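Local coordinates for colicin-B (PDB 1RH1), which forms channels in the cytoplasmic membrane of Escherichia coli and closely related bacteria, depolarising it and dissipating the cell's energy, at residues 25-30 against 136-141; 117-122 against 257-262; 172-177 against 253-258; 266-271 against 281-286. All blocks are in the same frame, centred on the assembly; numbering follows the deposited sequence.

Interaction 1 (25-30 against 136-141); sequences TGRIPG and QKIIRL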
loop_
_atom_site.group_PDB
_atom_site.type_symbol
_atom_site.label_atom_id
_atom_site.label_comp_id
_atom_site.label_asym_id
_atom_site.label_seq_id
_atom_site.Cartn_x
_atom_site.Cartn_y
_atom_site.Cartn_z
ATOM N N THR A 25 -5.272 0.695 22.231
ATOM C CA THR A 25 -5.997 1.341 23.320
ATOM C C THR A 25 -5.169 1.452 24.611
ATOM O O THR A 25 -5.219 2.490 25.279
ATOM C CB THR A 25 -7.334 0.526 23.489
ATOM O OG1 THR A 25 -8.175 1.370 24.265
ATOM C CG2 THR A 25 -7.205 -0.869 24.133
ATOM N N GLY A 26 -4.353 0.428 24.931
ATOM C CA GLY A 26 -3.490 0.460 26.102
ATOM C C GLY A 26 -2.987 -0.915 26.526
ATOM O O GLY A 26 -1.794 -1.227 26.426
ATOM N N ARG A 27 -3.974 -1.670 27.025
ATOM C CA ARG A 27 -3.969 -3.027 27.583
ATOM C C ARG A 27 -4.656 -2.922 28.934
ATOM O O ARG A 27 -4.101 -2.367 29.892
ATOM C CB ARG A 27 -2.582 -3.675 27.888
ATOM C CG ARG A 27 -1.906 -4.438 26.742
ATOM C CD ARG A 27 -0.591 -5.116 27.148
ATOM N NE ARG A 27 0.457 -4.167 27.520
ATOM C CZ ARG A 27 1.393 -3.732 26.658
ATOM N NH1 ARG A 27 1.429 -4.152 25.387
ATOM N NH2 ARG A 27 2.293 -2.834 27.064
ATOM N N ILE A 28 -5.904 -3.416 28.972
ATOM C CA ILE A 28 -6.662 -3.439 30.213
ATOM C C ILE A 28 -6.222 -4.615 31.091
ATOM O O ILE A 28 -6.466 -5.790 30.771
ATOM C CB ILE A 28 -8.228 -3.504 29.961
ATOM C CG1 ILE A 28 -8.754 -4.526 28.922
ATOM C CG2 ILE A 28 -8.546 -2.055 29.607
ATOM C CD1 ILE A 28 -8.573 -4.224 27.408
ATOM N N PRO A 29 -5.502 -4.336 32.207
ATOM C CA PRO A 29 -5.896 -3.476 33.353
ATOM C C PRO A 29 -6.696 -2.155 33.308
ATOM O O PRO A 29 -6.358 -1.172 32.634
ATOM C CB PRO A 29 -4.562 -3.306 34.099
ATOM C CG PRO A 29 -3.475 -3.651 33.101
ATOM C CD PRO A 29 -4.122 -4.798 32.353
ATOM N N GLY A 30 -7.806 -2.155 34.066
ATOM C CA GLY A 30 -8.698 -0.999 34.154
ATOM C C GLY A 30 -9.904 -1.148 35.096
ATOM O O GLY A 30 -10.618 -0.165 35.326
ATOM N N GLN A 136 -8.093 -7.024 34.970
ATOM C CA GLN A 136 -6.759 -6.700 35.487
ATOM C C GLN A 136 -5.671 -7.443 34.733
ATOM O O GLN A 136 -4.531 -6.981 34.586
ATOM C CB GLN A 136 -6.650 -7.041 37.003
ATOM C CG GLN A 136 -5.253 -7.099 37.719
ATOM C CD GLN A 136 -4.362 -5.845 37.847
ATOM O OE1 GLN A 136 -4.484 -4.827 37.144
ATOM N NE2 GLN A 136 -3.401 -5.930 38.779
ATOM N N LYS A 137 -6.084 -8.618 34.266
ATOM C CA LYS A 137 -5.192 -9.470 33.526
ATOM C C LYS A 137 -5.044 -9.106 32.058
ATOM O O LYS A 137 -5.941 -8.552 31.407
ATOM C CB LYS A 137 -5.683 -10.906 33.687
ATOM C CG LYS A 137 -5.452 -11.411 35.108
ATOM C CD LYS A 137 -3.964 -11.428 35.452
ATOM C CE LYS A 137 -3.719 -11.610 36.948
ATOM N NZ LYS A 137 -4.361 -12.808 37.473
ATOM N N ILE A 138 -3.816 -9.359 31.597
ATOM C CA ILE A 138 -3.509 -9.211 30.194
ATOM C C ILE A 138 -3.700 -10.576 29.566
ATOM O O ILE A 138 -2.921 -11.504 29.736
ATOM C CB ILE A 138 -2.072 -8.711 30.025
ATOM C CG1 ILE A 138 -2.025 -7.277 30.504
ATOM C CG2 ILE A 138 -1.615 -8.790 28.574
ATOM C CD1 ILE A 138 -0.589 -6.740 30.518
ATOM N N ILE A 139 -4.841 -10.663 28.892
ATOM C CA ILE A 139 -5.253 -11.830 28.142
ATOM C C ILE A 139 -4.657 -11.637 26.753
ATOM O O ILE A 139 -4.343 -10.511 26.341
ATOM C CB ILE A 139 -6.807 -11.882 28.089
ATOM C CG1 ILE A 139 -7.375 -12.067 29.481
ATOM C CG2 ILE A 139 -7.288 -13.051 27.248
ATOM C CD1 ILE A 139 -7.846 -10.736 30.085
ATOM N N ARG A 140 -4.467 -12.760 26.044
ATOM C CA ARG A 140 -4.016 -12.785 24.657
ATOM C C ARG A 140 -4.496 -14.043 23.909
ATOM O O ARG A 140 -4.355 -15.163 24.375
ATOM C CB ARG A 140 -2.515 -12.666 24.685
ATOM C CG ARG A 140 -2.214 -11.823 23.501
ATOM C CD ARG A 140 -1.494 -10.510 23.710
ATOM N NE ARG A 140 -2.225 -9.578 24.527
ATOM C CZ ARG A 140 -1.833 -8.307 24.608
ATOM N NH1 ARG A 140 -0.771 -7.864 23.934
ATOM N NH2 ARG A 140 -2.477 -7.473 25.414
ATOM N N LEU A 141 -5.187 -13.929 22.777
ATOM C CA LEU A 141 -5.647 -15.074 21.996
ATOM C C LEU A 141 -4.534 -15.574 21.108
ATOM O O LEU A 141 -4.039 -14.843 20.255
ATOM C CB LEU A 141 -6.805 -14.690 21.113
ATOM C CG LEU A 141 -8.058 -14.248 21.812
ATOM C CD1 LEU A 141 -8.994 -13.709 20.803
ATOM C CD2 LEU A 141 -8.733 -15.410 22.504
#
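The two backbones come nearest at Pro-29 and Gln-136, whose CA atoms lie 4.0 Å apart, and they meet through packing alone, with no hydrogen bond between the segments. This is a surface contact in which the loop that follows strand 20-22, a strand within the TonB box, lies against the residues that lead into strand 139-146, a member of the large mixed sheet of the N-terminal part of the colicin. Pro-29 sits at one end. Its CD lies 3.1 Å from Gln-136 O, and its CB is 3.4 Å from OE1 of Gln-136, whose chain is bent at chi2 and whose end comes nearer the proline than its start. Beyond it, Ile-138 CG1 packs against Pro-29 CD at 3.7 Å. Ile-138 CD1, at the end of the same branch, is 3.7 Å from Arg-27 CD, so that one isoleucine bridges both loop residues. Arg-27 starts out toward the strand and crosses Arg-140 at about a right angle. Its CG touches the edge of the Arg-140 guanidinium, near the plane, 3.4 Å from NH2. The two guanidinium planes are turned 41° against each other, and their like charges, with NH1 of Arg-27 4.6 Å from NH1 of Arg-140, would be expected to repel. Glu-287 touches Arg-27 and forms a long, weak ion pair with Arg-140, which may ease that repulsion. Lys-137 turns away to a salt bridge with Glu-79. Arg-140 is steadied from its own strand: NE donates a nearly straight bond (168°) to Ile-139 O, 2.9 Å away.

Interaction 2 (117-122 against 257-262); sequences PSRPAA and AGYTMS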
loop_
_atom_site.group_PDB
_atom_site.type_symbol
_atom_site.label_atom_id
_atom_site.label_comp_id
_atom_site.label_asym_id
_atom_site.label_seq_id
_atom_site.Cartn_x
_atom_site.Cartn_y
_atom_site.Cartn_z
ATOM N N PRO A 117 -6.292 -5.206 -5.416
ATOM C CA PRO A 117 -4.946 -5.425 -5.889
ATOM C C PRO A 117 -3.904 -4.633 -5.134
ATOM O O PRO A 117 -4.019 -3.427 -4.910
ATOM C CB PRO A 117 -5.034 -5.072 -7.346
ATOM C CG PRO A 117 -6.091 -4.000 -7.371
ATOM C CD PRO A 117 -7.121 -4.675 -6.493
ATOM N N SER A 118 -2.895 -5.439 -4.831
ATOM C CA SER A 118 -1.662 -5.176 -4.100
ATOM C C SER A 118 -1.898 -5.149 -2.603
ATOM O O SER A 118 -1.126 -4.566 -1.832
ATOM C CB SER A 118 -1.027 -3.850 -4.524
ATOM O OG SER A 118 -1.590 -2.754 -3.819
ATOM N N ARG A 119 -3.001 -5.792 -2.225
ATOM C CA ARG A 119 -3.415 -5.846 -0.857
ATOM C C ARG A 119 -3.960 -7.220 -0.590
ATOM O O ARG A 119 -4.705 -7.753 -1.422
ATOM C CB ARG A 119 -4.486 -4.821 -0.600
ATOM C CG ARG A 119 -3.858 -3.521 -0.144
ATOM C CD ARG A 119 -4.866 -2.549 0.462
ATOM N NE ARG A 119 -5.628 -3.224 1.492
ATOM C CZ ARG A 119 -5.279 -3.256 2.772
ATOM N NH1 ARG A 119 -4.191 -2.652 3.255
ATOM N NH2 ARG A 119 -6.036 -4.003 3.551
ATOM N N PRO A 120 -3.639 -7.811 0.576
ATOM C CA PRO A 120 -3.922 -9.192 0.884
ATOM C C PRO A 120 -5.420 -9.471 0.869
ATOM O O PRO A 120 -6.219 -8.541 0.746
ATOM C CB PRO A 120 -3.248 -9.366 2.206
ATOM C CG PRO A 120 -3.528 -8.081 2.885
ATOM C CD PRO A 120 -3.219 -7.119 1.779
ATOM N N ALA A 121 -5.827 -10.735 0.890
ATOM C CA ALA A 121 -7.231 -11.089 0.894
ATOM C C ALA A 121 -7.490 -11.833 2.195
ATOM O O ALA A 121 -6.592 -12.496 2.725
ATOM C CB ALA A 121 -7.542 -11.989 -0.268
ATOM N N ALA A 122 -8.708 -11.763 2.733
ATOM C CA ALA A 122 -8.955 -12.359 4.021
ATOM C C ALA A 122 -10.251 -13.104 4.101
ATOM O O ALA A 122 -11.212 -12.733 3.445
ATOM C CB ALA A 122 -8.980 -11.285 5.083
ATOM N N ALA A 257 -8.667 -7.561 3.240
ATOM C CA ALA A 257 -8.052 -7.501 4.557
ATOM C C ALA A 257 -8.059 -6.097 5.139
ATOM O O ALA A 257 -8.318 -5.129 4.413
ATOM C CB ALA A 257 -6.608 -7.967 4.504
ATOM N N GLY A 258 -7.769 -6.016 6.452
ATOM C CA GLY A 258 -7.757 -4.765 7.170
ATOM C C GLY A 258 -6.661 -3.811 6.740
ATOM O O GLY A 258 -5.700 -4.163 6.075
ATOM N N TYR A 259 -6.827 -2.555 7.131
ATOM C CA TYR A 259 -5.858 -1.513 6.871
ATOM C C TYR A 259 -5.040 -1.091 8.093
ATOM O O TYR A 259 -4.018 -0.417 7.915
ATOM C CB TYR A 259 -6.566 -0.309 6.316
ATOM C CG TYR A 259 -7.075 -0.498 4.911
ATOM C CD1 TYR A 259 -6.378 0.105 3.865
ATOM C CD2 TYR A 259 -8.254 -1.212 4.673
ATOM C CE1 TYR A 259 -6.864 0.015 2.566
ATOM C CE2 TYR A 259 -8.749 -1.311 3.368
ATOM C CZ TYR A 259 -8.047 -0.683 2.329
ATOM O OH TYR A 259 -8.575 -0.684 1.058
ATOM N N THR A 260 -5.429 -1.429 9.333
ATOM C CA THR A 260 -4.633 -1.080 10.512
ATOM C C THR A 260 -4.160 -2.268 11.350
ATOM O O THR A 260 -4.949 -3.174 11.609
ATOM C CB THR A 260 -5.390 -0.133 11.487
ATOM O OG1 THR A 260 -6.641 -0.760 11.688
ATOM C CG2 THR A 260 -5.639 1.272 11.009
ATOM N N MET A 261 -2.888 -2.328 11.772
ATOM C CA MET A 261 -2.462 -3.360 12.705
ATOM C C MET A 261 -2.363 -2.757 14.085
ATOM O O MET A 261 -1.686 -1.746 14.264
ATOM C CB MET A 261 -1.093 -3.970 12.343
ATOM C CG MET A 261 -0.101 -3.193 11.458
ATOM S SD MET A 261 1.312 -4.175 10.856
ATOM C CE MET A 261 0.451 -5.346 9.821
ATOM N N SER A 262 -3.093 -3.351 15.048
ATOM C CA SER A 262 -3.105 -2.976 16.472
ATOM C C SER A 262 -1.675 -3.056 17.003
ATOM O O SER A 262 -0.969 -4.011 16.661
ATOM C CB SER A 262 -4.031 -3.944 17.229
ATOM O OG SER A 262 -3.997 -3.871 18.650
#
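The guanidinium of Arg-119 lies flat on the ring of Tyr-259, the planes only 4° apart, in a buried cation-pi stack. CZ of Arg-119 stands over the middle of the ring, 3.6 Å from its centroid, while its NE lies over CE1 and CZ of Tyr-259 and its NH1 is 3.6 Å from CD1 of the tyrosine. The two side chains run at about a right angle to each other. A bend at chi3 (52°) sets NE above the tyrosine. Two carbonyls approach the guanidinium edge at NH2. Gly-258 O receives the stronger bond, 2.6 Å from NH2 and close to straight at 173°; it lies in the guanidinium plane, although NH2 stands well above the carbonyl plane. The bond from NH2 to Ala-257 O, 2.7 Å, is strongly bent and weak. At the other end of the group, NE forms a salt bridge with Glu-256, so one face and two edge positions together fix the rotation of the guanidinium. Beside it, Pro-120 CG packs on Ala-257 CB at 3.5 Å, and Ala-122 CB reaches the same methyl carbon at 4.1 Å. Helix 291-340 adds Phe-308 against Arg-119. The arrangement is a cation-pi stack whose arginine also binds two backbone carbonyls, at the loop leading into strand 260-262, the parallel partner of strand 20-22 in the TonB box.

Interaction 3 (172-177 against 253-258); sequences TDLMQN and NYVEAG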
loop_
_atom_site.group_PDB
_atom_site.type_symbol
_atom_site.label_atom_id
_atom_site.label_comp_id
_atom_site.label_asym_id
_atom_site.label_seq_id
_atom_site.Cartn_x
_atom_site.Cartn_y
_atom_site.Cartn_z
ATOM N N THR A 172 -4.063 -13.377 11.408
ATOM C CA THR A 172 -4.167 -12.118 12.157
ATOM C C THR A 172 -5.619 -11.720 12.348
ATOM O O THR A 172 -6.486 -12.584 12.240
ATOM C CB THR A 172 -3.483 -10.929 11.458
ATOM O OG1 THR A 172 -3.946 -10.882 10.116
ATOM C CG2 THR A 172 -1.984 -11.032 11.518
ATOM N N ASP A 173 -5.967 -10.457 12.618
ATOM C CA ASP A 173 -7.366 -10.163 12.846
ATOM C C ASP A 173 -7.941 -9.184 11.849
ATOM O O ASP A 173 -7.212 -8.548 11.099
ATOM C CB ASP A 173 -7.551 -9.688 14.313
ATOM C CG ASP A 173 -7.204 -8.279 14.755
ATOM O OD1 ASP A 173 -6.270 -7.661 14.251
ATOM O OD2 ASP A 173 -7.884 -7.797 15.650
ATOM N N LEU A 174 -9.271 -9.134 11.811
ATOM C CA LEU A 174 -10.033 -8.390 10.826
ATOM C C LEU A 174 -11.097 -7.550 11.483
ATOM O O LEU A 174 -12.091 -8.054 12.031
ATOM C CB LEU A 174 -10.776 -9.312 9.856
ATOM C CG LEU A 174 -10.482 -9.346 8.414
ATOM C CD1 LEU A 174 -11.754 -9.729 7.753
ATOM C CD2 LEU A 174 -9.975 -8.032 7.908
ATOM N N MET A 175 -10.909 -6.248 11.364
ATOM C CA MET A 175 -11.925 -5.354 11.868
ATOM C C MET A 175 -13.037 -5.286 10.832
ATOM O O MET A 175 -12.869 -4.684 9.775
ATOM C CB MET A 175 -11.286 -4.010 12.093
ATOM C CG MET A 175 -11.664 -3.316 13.395
ATOM S SD MET A 175 -11.336 -4.280 14.863
ATOM C CE MET A 175 -13.055 -4.147 15.129
ATOM N N GLN A 176 -14.163 -5.966 11.063
ATOM C CA GLN A 176 -15.261 -5.926 10.114
ATOM C C GLN A 176 -16.575 -5.469 10.707
ATOM O O GLN A 176 -17.326 -6.245 11.299
ATOM C CB GLN A 176 -15.481 -7.270 9.511
ATOM C CG GLN A 176 -14.362 -7.592 8.582
ATOM C CD GLN A 176 -14.846 -8.029 7.213
ATOM O OE1 GLN A 176 -14.527 -7.388 6.205
ATOM N NE2 GLN A 176 -15.618 -9.128 7.158
ATOM N N ASN A 177 -16.838 -4.174 10.465
ATOM C CA ASN A 177 -18.004 -3.401 10.899
ATOM C C ASN A 177 -18.059 -3.140 12.384
ATOM O O ASN A 177 -19.074 -3.335 13.061
ATOM C CB ASN A 177 -19.334 -4.071 10.476
ATOM C CG ASN A 177 -19.633 -3.808 9.009
ATOM O OD1 ASN A 177 -19.702 -2.659 8.568
ATOM N ND2 ASN A 177 -19.794 -4.858 8.204
ATOM N N ASN A 253 -16.688 -15.793 4.298
ATOM C CA ASN A 253 -16.586 -14.972 3.103
ATOM C C ASN A 253 -15.353 -14.198 2.658
ATOM O O ASN A 253 -14.721 -13.453 3.387
ATOM C CB ASN A 253 -17.777 -14.031 3.173
ATOM C CG ASN A 253 -19.136 -14.703 3.422
ATOM O OD1 ASN A 253 -19.297 -15.925 3.414
ATOM N ND2 ASN A 253 -20.185 -13.922 3.679
ATOM N N TYR A 254 -15.015 -14.318 1.392
ATOM C CA TYR A 254 -13.867 -13.662 0.803
ATOM C C TYR A 254 -13.976 -12.139 0.745
ATOM O O TYR A 254 -14.641 -11.493 -0.079
ATOM C CB TYR A 254 -13.694 -14.270 -0.577
ATOM C CG TYR A 254 -12.450 -13.894 -1.363
ATOM C CD1 TYR A 254 -11.187 -14.308 -0.957
ATOM C CD2 TYR A 254 -12.603 -13.169 -2.523
ATOM C CE1 TYR A 254 -10.077 -13.994 -1.730
ATOM C CE2 TYR A 254 -11.499 -12.851 -3.297
ATOM C CZ TYR A 254 -10.242 -13.265 -2.901
ATOM O OH TYR A 254 -9.154 -12.961 -3.698
ATOM N N VAL A 255 -13.281 -11.556 1.702
ATOM C CA VAL A 255 -13.251 -10.111 1.813
ATOM C C VAL A 255 -11.850 -9.536 1.633
ATOM O O VAL A 255 -10.869 -10.252 1.459
ATOM C CB VAL A 255 -13.819 -9.670 3.202
ATOM C CG1 VAL A 255 -15.270 -10.087 3.275
ATOM C CG2 VAL A 255 -13.028 -10.268 4.363
ATOM N N GLU A 256 -11.761 -8.213 1.654
ATOM C CA GLU A 256 -10.493 -7.528 1.648
ATOM C C GLU A 256 -9.992 -7.477 3.078
ATOM O O GLU A 256 -10.787 -7.338 4.015
ATOM C CB GLU A 256 -10.683 -6.132 1.125
ATOM C CG GLU A 256 -9.413 -5.310 1.193
ATOM C CD GLU A 256 -9.508 -3.908 0.632
ATOM O OE1 GLU A 256 -8.456 -3.315 0.459
ATOM O OE2 GLU A 256 -10.592 -3.389 0.373
ATOM N N ALA A 257 -8.667 -7.561 3.240
ATOM C CA ALA A 257 -8.052 -7.501 4.557
ATOM C C ALA A 257 -8.059 -6.097 5.139
ATOM O O ALA A 257 -8.318 -5.129 4.413
ATOM C CB ALA A 257 -6.608 -7.967 4.504
ATOM N N GLY A 258 -7.769 -6.016 6.452
ATOM C CA GLY A 258 -7.757 -4.765 7.170
ATOM C C GLY A 258 -6.661 -3.811 6.740
ATOM O O GLY A 258 -5.700 -4.163 6.075
#
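Val-255, whose side chain meets Leu-174 and Gln-176, has its carbonyl O bound by Ala-122 N, a backbone bond that ties strand 252-256 to strand 121-128. Both strands of this contact belong to the same five-stranded antiparallel sheet, but they are not neighbours in it: strand 169-176 pairs with 179-186, which in turn pairs with 121-128. Strands 172-176 and 253-256 cross at 83°, their axes 9.8 Å apart at closest approach, so side chains rather than backbone bonds fill the interval. Leu-174 does most of the touching. Its two methyls divide the work: CD1 packs against Val-255 CG2 at 3.7 Å, and CD2 comes to the N-H side of the peptide that joins Ala-257 to Gly-258, obliquely above its plane, 3.3 Å from Gly-258 N and 3.9 Å from Ala-257 C. Gly-258 has no side chain to stand between its backbone and this methyl. Leu-174 also rests on Ala-122 and Tyr-181, so the leucine packs on strands 121-128 and 179-186 as well. On the opposite face of strand 169-176, Met-175 packs on helix 291-340 and Asp-173 forms a salt bridge with Arg-297 of that helix. Farther along the strand, the partly exposed Gln-176 and Val-255 reach toward each other tip to tip. The CG of Gln-176 is set anti to its carbonyl carbon (chi1 -71°), and the chain is bent at chi2. Its amide meets the fork of the valine: OE1 is 3.7 Å from CG2 of Val-255, and NE2 is 4.0 Å from its CG1.

Interaction 4 (266-271 against 281-286); sequences HDVIVR and LYISAV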
loop_
_atom_site.group_PDB
_atom_site.type_symbol
_atom_site.label_atom_id
_atom_site.label_comp_id
_atom_site.label_asym_id
_atom_site.label_seq_id
_atom_site.Cartn_x
_atom_site.Cartn_y
_atom_site.Cartn_z
ATOM N N HIS A 266 0.913 -9.496 17.280
ATOM C CA HIS A 266 2.087 -10.020 16.595
ATOM C C HIS A 266 1.923 -11.476 16.242
ATOM O O HIS A 266 1.193 -12.215 16.893
ATOM C CB HIS A 266 3.328 -9.885 17.474
ATOM C CG HIS A 266 4.577 -9.438 16.736
ATOM N ND1 HIS A 266 5.783 -9.983 16.843
ATOM C CD2 HIS A 266 4.665 -8.382 15.833
ATOM C CE1 HIS A 266 6.570 -9.285 16.034
ATOM N NE2 HIS A 266 5.911 -8.319 15.420
ATOM N N ASP A 267 2.595 -11.842 15.147
ATOM C CA ASP A 267 2.754 -13.228 14.688
ATOM C C ASP A 267 4.207 -13.442 14.298
ATOM O O ASP A 267 4.841 -12.573 13.691
ATOM C CB ASP A 267 1.880 -13.565 13.467
ATOM C CG ASP A 267 1.943 -12.686 12.213
ATOM O OD1 ASP A 267 1.397 -13.097 11.185
ATOM O OD2 ASP A 267 2.513 -11.592 12.263
ATOM N N VAL A 268 4.797 -14.555 14.722
ATOM C CA VAL A 268 6.203 -14.810 14.430
ATOM C C VAL A 268 6.414 -16.279 14.132
ATOM O O VAL A 268 5.514 -17.090 14.324
ATOM C CB VAL A 268 7.136 -14.434 15.619
ATOM C CG1 VAL A 268 7.026 -12.969 15.979
ATOM C CG2 VAL A 268 6.750 -15.235 16.837
ATOM N N ILE A 269 7.599 -16.651 13.664
ATOM C CA ILE A 269 7.885 -18.056 13.492
ATOM C C ILE A 269 8.977 -18.323 14.490
ATOM O O ILE A 269 10.092 -17.808 14.431
ATOM C CB ILE A 269 8.330 -18.341 12.041
ATOM C CG1 ILE A 269 7.099 -18.388 11.158
ATOM C CG2 ILE A 269 9.047 -19.670 11.936
ATOM C CD1 ILE A 269 7.429 -18.660 9.696
ATOM N N VAL A 270 8.562 -19.105 15.479
ATOM C CA VAL A 270 9.438 -19.489 16.565
ATOM C C VAL A 270 10.230 -20.676 16.069
ATOM O O VAL A 270 9.670 -21.710 15.698
ATOM C CB VAL A 270 8.620 -19.883 17.797
ATOM C CG1 VAL A 270 9.590 -20.283 18.875
ATOM C CG2 VAL A 270 7.780 -18.735 18.312
ATOM N N ARG A 271 11.542 -20.458 16.070
ATOM C CA ARG A 271 12.554 -21.443 15.679
ATOM C C ARG A 271 13.225 -22.070 16.915
ATOM O O ARG A 271 13.844 -21.371 17.719
ATOM C CB ARG A 271 13.536 -20.693 14.798
ATOM C CG ARG A 271 14.781 -21.428 14.370
ATOM C CD ARG A 271 15.655 -20.494 13.574
ATOM N NE ARG A 271 16.198 -21.272 12.490
ATOM C CZ ARG A 271 17.290 -20.912 11.823
ATOM N NH1 ARG A 271 17.951 -19.789 12.134
ATOM N NH2 ARG A 271 17.719 -21.695 10.820
ATOM N N LEU A 281 7.553 -23.342 14.754
ATOM C CA LEU A 281 6.152 -23.063 14.970
ATOM C C LEU A 281 5.803 -21.615 14.641
ATOM O O LEU A 281 6.554 -20.684 14.946
ATOM C CB LEU A 281 5.857 -23.373 16.400
ATOM C CG LEU A 281 4.407 -23.421 16.800
ATOM C CD1 LEU A 281 3.730 -24.615 16.131
ATOM C CD2 LEU A 281 4.321 -23.484 18.327
ATOM N N TYR A 282 4.681 -21.459 13.932
ATOM C CA TYR A 282 4.144 -20.154 13.618
ATOM C C TYR A 282 3.132 -19.930 14.706
ATOM O O TYR A 282 2.300 -20.785 14.982
ATOM C CB TYR A 282 3.428 -20.122 12.279
ATOM C CG TYR A 282 2.611 -18.856 11.955
ATOM C CD1 TYR A 282 1.238 -18.834 12.188
ATOM C CD2 TYR A 282 3.221 -17.718 11.423
ATOM C CE1 TYR A 282 0.482 -17.704 11.903
ATOM C CE2 TYR A 282 2.472 -16.575 11.132
ATOM C CZ TYR A 282 1.110 -16.584 11.382
ATOM O OH TYR A 282 0.364 -15.456 11.139
ATOM N N ILE A 283 3.193 -18.750 15.301
ATOM C CA ILE A 283 2.273 -18.424 16.353
ATOM C C ILE A 283 1.783 -16.999 16.253
ATOM O O ILE A 283 2.513 -16.071 15.927
ATOM C CB ILE A 283 3.041 -18.800 17.647
ATOM C CG1 ILE A 283 2.158 -18.563 18.834
ATOM C CG2 ILE A 283 4.323 -18.025 17.772
ATOM C CD1 ILE A 283 2.732 -19.375 20.013
ATOM N N SER A 284 0.476 -16.876 16.444
ATOM C CA SER A 284 -0.213 -15.595 16.361
ATOM C C SER A 284 -0.816 -15.158 17.687
ATOM O O SER A 284 -1.575 -15.913 18.295
ATOM C CB SER A 284 -1.326 -15.665 15.348
ATOM O OG SER A 284 -1.797 -14.338 15.160
ATOM N N ALA A 285 -0.536 -13.926 18.126
ATOM C CA ALA A 285 -0.986 -13.451 19.426
ATOM C C ALA A 285 -1.739 -12.132 19.365
ATOM O O ALA A 285 -1.150 -11.048 19.303
ATOM C CB ALA A 285 0.219 -13.280 20.337
ATOM N N VAL A 286 -3.064 -12.244 19.456
ATOM C CA VAL A 286 -3.985 -11.122 19.336
ATOM C C VAL A 286 -4.578 -10.595 20.636
ATOM O O VAL A 286 -4.843 -11.323 21.576
ATOM C CB VAL A 286 -5.094 -11.577 18.349
ATOM C CG1 VAL A 286 -6.270 -10.621 18.243
ATOM C CG2 VAL A 286 -4.441 -11.651 16.984
#
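Tyr-282 and Asp-267 lie on one face of a beta hairpin, Tyr-282 with CG anti to its backbone N (chi1 170°) and Asp-267 with CG between N and the carbonyl carbon (chi1 53°). There Tyr-282 OH donates to Asp-267 OD1 at 2.6 Å; OD1 receives the bond on its anti lone pair, with the carboxylate and ring planes 75° apart. OD1 also forms a salt bridge with Arg-170, and the tyrosine oxygen accepts from Leu-171 N, so this buried polar cluster is satisfied from strand 169-176. Ile-269 shares the face: its CG1 meets the ring edge at CD2 of Tyr-282, 3.9 Å away and in the ring plane. The opposite face carries His-266 and a run of apolar side chains. Val-268 and Ile-283 lie side by side, CG2 to CG2 at 3.8 Å, and Val-270 CG2 crosses to the same Ile-283 CG2 at 3.6 Å. The antiparallel strands take His-266/Ala-285, Val-268/Ile-283 and Val-270/Leu-281 as hydrogen-bonded pairs, with Asp-267/Ser-284 and Ile-269/Tyr-282 as non-hydrogen-bonded pairs between them. The hairpin is built into the large mixed sheet, with strand 189-201 parallel to 266-271 and strand 139-146 antiparallel to 281-286. Its far end pair is unequal: Ala-285 N reaches His-266 O at 2.7 Å, whereas His-266 N stands 3.3 Å from Ala-285 O.

Overall arrangement
All four contacts lie in the N-terminal part of the colicin, within its bacteriocin tRNase-like family region. Interactions 2 and 3 are nearly one site: their centres are 7 Å apart, they share Ala-257 and Gly-258, and both reach the antiparallel sheet through neighbouring strands 121-128 and 252-256. Interactions 1 and 4 meet in the mixed sheet, where Leu-141 O and Val-286 N link strands 139-146 and 281-286; their centres are 19 Å apart. Interaction 4 follows 2 and 3 along the chain, whereas 1 and 2 alternate in sequence. Thr-172 packs on Asp-267, bringing the antiparallel and mixed sheets into contact; interaction 2 lies beside strand 20-22 of the TonB box.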